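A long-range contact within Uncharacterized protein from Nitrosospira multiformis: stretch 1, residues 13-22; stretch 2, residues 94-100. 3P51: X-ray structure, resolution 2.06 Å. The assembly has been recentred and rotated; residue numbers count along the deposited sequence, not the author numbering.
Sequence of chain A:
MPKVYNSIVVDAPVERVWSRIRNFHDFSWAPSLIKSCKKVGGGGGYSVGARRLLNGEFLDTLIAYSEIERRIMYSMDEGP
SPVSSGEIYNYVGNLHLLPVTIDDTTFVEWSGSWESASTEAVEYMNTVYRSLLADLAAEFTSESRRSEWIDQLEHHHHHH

Stretch 1 (13-22) PVERVWSRIR
Stretch 2 (94-100) NLHLLPV

Leu97 is the centre of this contact. Its CA-to-CB bond points toward the helix of stretch 1, and the other stretch covers 107 Å² of it, more than of any other residue here. Its rotamer is m for chi1 (-58°) and t for chi2 (-175°). This carries CD1 in among the helix residues. Leu97 CD1 lies 3.5 Å from Trp18 N, 3.7 Å from Trp18 CE3 and 3.8 Å from Val17 CG1. The methyl sits at the edge of the indole, near the ring plane, so it does not stack on the ring. Trp18 has chi1 t (-176°) and chi2 -122°, and its CA-to-CB bond points sideways. Trp18 N donates to Val14 O at 2.9 Å within the helix. Leu97 CD1 is a methyl and offers no acceptor, so its approach to Trp18 N is van der Waals packing.

Two more helix residues close around Leu97. Val14, chi1 p (71°), places CG2 4.1 Å from Leu97 CB. Ile21, chi1 p (65°) and chi2 t (155°), places CD1 3.9 Å from Leu97 CG. Val14, Val17 and Ile21 all point toward the strand. Their spacing of three and four residues follows the helical repeat and puts them on one face.

The contact continues in both directions along the strand. Ile21 CD1 also meets Leu95 CD2 at 4.0 Å; Leu95 points toward the helix with chi1 t (169°) and chi2 p (62°). At the other end, Val14 CG1 meets Pro99 CB at 4.1 Å. The Pro99 ring has C-gamma endo pucker and its CA-to-CB bond points sideways. Val14 CG2 also lies 4.2 Å from the backbone C of Leu98.

The backbones run nearly antiparallel. The helix begins at Val14 and includes Val17 and Trp18; residues 94-100 are all strand, which begins earlier in the chain. The angle between their N-to-C directions is 163°. Their axes approach to 8.8 Å. In register, Val14 CA is 5.4 Å from Pro99 CA, and Ile21 CA is 9.5 Å from Leu95 CA. The gap is thus wider at Ile21, where side chains span it. Helix phi/psi values stay near -60/-40 for most residues, but Ile21 is at -105/-2. The strand is extended, with Leu95 at -110/127, Leu97 at -112/147 and Pro99 at -78/144. Its alternation turns His96 and Leu98 away from the helix.

Pro13, at -67/151, holds the N-cap position. Pro13 O accepts from Val17 N at 3.1 Å, and the helix continues with Ser19 N to Glu15 O at 3.0 Å and Ile21 N to Val17 O at 3.2 Å.

No hydrogen bond crosses between the stretches, so the 330 Å² of buried surface rests on apolar packing. The charged side chains and those of Ser19 and Asn94 take no part in it. Trp18 NE1 is hydrogen-bonded elsewhere in the structure. The CA-to-CB bonds of Glu15 and Ser19 point away from the strand; the end of Glu15 comes back nearer but makes no contact. Arg16 and Arg20 are out of reach. Asn94 is also out of reach; its OD1 is hydrogen-bonded elsewhere in the structure.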

# COMPACT_ATOMS: atom_id res chain seq x y z
N PRO A 13 8.98 -2.54 -23.18
CA PRO A 13 8.44 -3.46 -22.19
C PRO A 13 9.00 -3.16 -20.81
O PRO A 13 10.11 -2.64 -20.69
CB PRO A 13 8.87 -4.84 -22.70
CG PRO A 13 9.95 -4.60 -23.69
CD PRO A 13 9.76 -3.22 -24.23
N VAL A 14 8.23 -3.46 -19.77
CA VAL A 14 8.58 -3.07 -18.42
C VAL A 14 9.91 -3.68 -17.96
O VAL A 14 10.66 -3.05 -17.23
CB VAL A 14 7.45 -3.40 -17.42
CG1 VAL A 14 7.34 -4.91 -17.21
CG2 VAL A 14 7.65 -2.67 -16.09
N GLU A 15 10.20 -4.91 -18.40
CA GLU A 15 11.46 -5.57 -18.05
C GLU A 15 12.66 -4.78 -18.55
O GLU A 15 13.70 -4.71 -17.89
CB GLU A 15 11.53 -6.98 -18.61
CG GLU A 15 10.54 -7.98 -18.00
CD GLU A 15 9.14 -7.89 -18.59
OE1 GLU A 15 8.98 -7.22 -19.64
OE2 GLU A 15 8.22 -8.50 -18.01
N ARG A 16 12.52 -4.19 -19.73
CA ARG A 16 13.60 -3.40 -20.32
C ARG A 16 13.77 -2.06 -19.60
O ARG A 16 14.90 -1.62 -19.31
CB ARG A 16 13.32 -3.17 -21.80
CG ARG A 16 14.47 -2.59 -22.58
CD ARG A 16 14.49 -3.19 -23.98
NE ARG A 16 15.43 -2.49 -24.85
CZ ARG A 16 15.08 -1.52 -25.69
NH1 ARG A 16 13.82 -1.13 -25.78
NH2 ARG A 16 16.00 -0.95 -26.46
N VAL A 17 12.66 -1.40 -19.32
CA VAL A 17 12.73 -0.13 -18.62
C VAL A 17 13.32 -0.34 -17.23
O VAL A 17 14.20 0.40 -16.81
CB VAL A 17 11.36 0.56 -18.49
CG1 VAL A 17 11.54 1.90 -17.80
CG2 VAL A 17 10.73 0.76 -19.87
N TRP A 18 12.85 -1.36 -16.52
CA TRP A 18 13.38 -1.65 -15.19
C TRP A 18 14.88 -1.93 -15.26
O TRP A 18 15.66 -1.40 -14.48
CB TRP A 18 12.63 -2.83 -14.54
CG TRP A 18 13.06 -3.13 -13.11
CD1 TRP A 18 13.56 -4.31 -12.64
CD2 TRP A 18 13.03 -2.23 -11.99
NE1 TRP A 18 13.84 -4.20 -11.29
CE2 TRP A 18 13.52 -2.94 -10.87
CE3 TRP A 18 12.64 -0.90 -11.82
CZ2 TRP A 18 13.62 -2.37 -9.59
CZ3 TRP A 18 12.75 -0.31 -10.54
CH2 TRP A 18 13.24 -1.05 -9.45
N SER A 19 15.29 -2.76 -16.22
CA SER A 19 16.70 -3.11 -16.33
C SER A 19 17.57 -1.86 -16.43
O SER A 19 18.71 -1.83 -15.96
CB SER A 19 16.93 -4.03 -17.54
OG SER A 19 18.32 -4.13 -17.79
N ARG A 20 17.02 -0.82 -17.05
CA ARG A 20 17.75 0.41 -17.27
C ARG A 20 17.83 1.31 -16.02
O ARG A 20 18.87 1.93 -15.78
CB ARG A 20 17.10 1.18 -18.43
CG ARG A 20 17.83 2.48 -18.83
CD ARG A 20 19.15 2.18 -19.53
NE ARG A 20 19.70 3.37 -20.19
CZ ARG A 20 20.80 4.01 -19.80
NH1 ARG A 20 21.49 3.59 -18.76
NH2 ARG A 20 21.21 5.08 -20.48
N ILE A 21 16.76 1.38 -15.23
CA ILE A 21 16.70 2.34 -14.11
C ILE A 21 16.89 1.73 -12.73
O ILE A 21 16.91 2.44 -11.74
CB ILE A 21 15.35 3.07 -14.09
CG1 ILE A 21 14.21 2.09 -13.79
CG2 ILE A 21 15.11 3.80 -15.41
CD1 ILE A 21 13.00 2.74 -13.15
N ARG A 22 17.04 0.41 -12.66
CA ARG A 22 16.92 -0.31 -11.38
C ARG A 22 18.10 -0.11 -10.42
O ARG A 22 18.03 -0.52 -9.27
CB ARG A 22 16.68 -1.81 -11.63
CG ARG A 22 17.91 -2.60 -12.06
CD ARG A 22 17.54 -4.08 -12.32
NE ARG A 22 18.65 -4.82 -12.90
CZ ARG A 22 19.39 -5.71 -12.23
NH1 ARG A 22 19.12 -6.00 -10.96
NH2 ARG A 22 20.38 -6.34 -12.86
N ASN A 94 9.89 8.78 -4.80
CA ASN A 94 9.30 7.45 -4.97
C ASN A 94 9.13 7.21 -6.46
O ASN A 94 8.27 7.81 -7.09
CB ASN A 94 7.95 7.39 -4.23
CG ASN A 94 7.30 6.00 -4.27
OD1 ASN A 94 7.58 5.18 -5.13
ND2 ASN A 94 6.40 5.76 -3.32
N LEU A 95 9.99 6.37 -7.03
CA LEU A 95 9.98 6.09 -8.47
C LEU A 95 9.52 4.65 -8.73
O LEU A 95 10.07 3.70 -8.18
CB LEU A 95 11.38 6.27 -9.04
CG LEU A 95 11.64 5.78 -10.47
CD1 LEU A 95 10.77 6.54 -11.46
CD2 LEU A 95 13.13 5.97 -10.79
N HIS A 96 8.52 4.49 -9.58
CA HIS A 96 7.82 3.21 -9.66
C HIS A 96 7.32 2.93 -11.07
O HIS A 96 6.84 3.83 -11.76
CB HIS A 96 6.68 3.27 -8.65
CG HIS A 96 5.72 2.12 -8.73
ND1 HIS A 96 6.13 0.80 -8.63
CD2 HIS A 96 4.38 2.10 -8.83
CE1 HIS A 96 5.06 0.02 -8.69
NE2 HIS A 96 3.99 0.78 -8.82
N LEU A 97 7.45 1.67 -11.51
CA LEU A 97 7.03 1.26 -12.85
C LEU A 97 5.84 0.32 -12.78
O LEU A 97 5.72 -0.46 -11.85
CB LEU A 97 8.16 0.50 -13.55
CG LEU A 97 9.52 1.15 -13.76
CD1 LEU A 97 10.38 0.22 -14.59
CD2 LEU A 97 9.34 2.46 -14.45
N LEU A 98 4.97 0.40 -13.79
CA LEU A 98 3.92 -0.59 -13.98
C LEU A 98 3.84 -0.95 -15.45
O LEU A 98 4.12 -0.11 -16.31
CB LEU A 98 2.56 -0.04 -13.52
CG LEU A 98 2.41 0.16 -12.02
CD1 LEU A 98 1.22 1.07 -11.69
CD2 LEU A 98 2.29 -1.18 -11.31
N PRO A 99 3.49 -2.21 -15.74
CA PRO A 99 3.33 -2.57 -17.15
C PRO A 99 2.00 -2.08 -17.69
O PRO A 99 1.00 -2.05 -16.96
CB PRO A 99 3.34 -4.11 -17.13
CG PRO A 99 2.86 -4.49 -15.78
CD PRO A 99 3.26 -3.35 -14.84
N VAL A 100 2.00 -1.67 -18.95
CA VAL A 100 0.80 -1.39 -19.70
C VAL A 100 0.63 -2.62 -20.59
O VAL A 100 1.23 -2.72 -21.65
CB VAL A 100 0.97 -0.12 -20.58
CG1 VAL A 100 -0.28 0.13 -21.39
CG2 VAL A 100 1.31 1.12 -19.72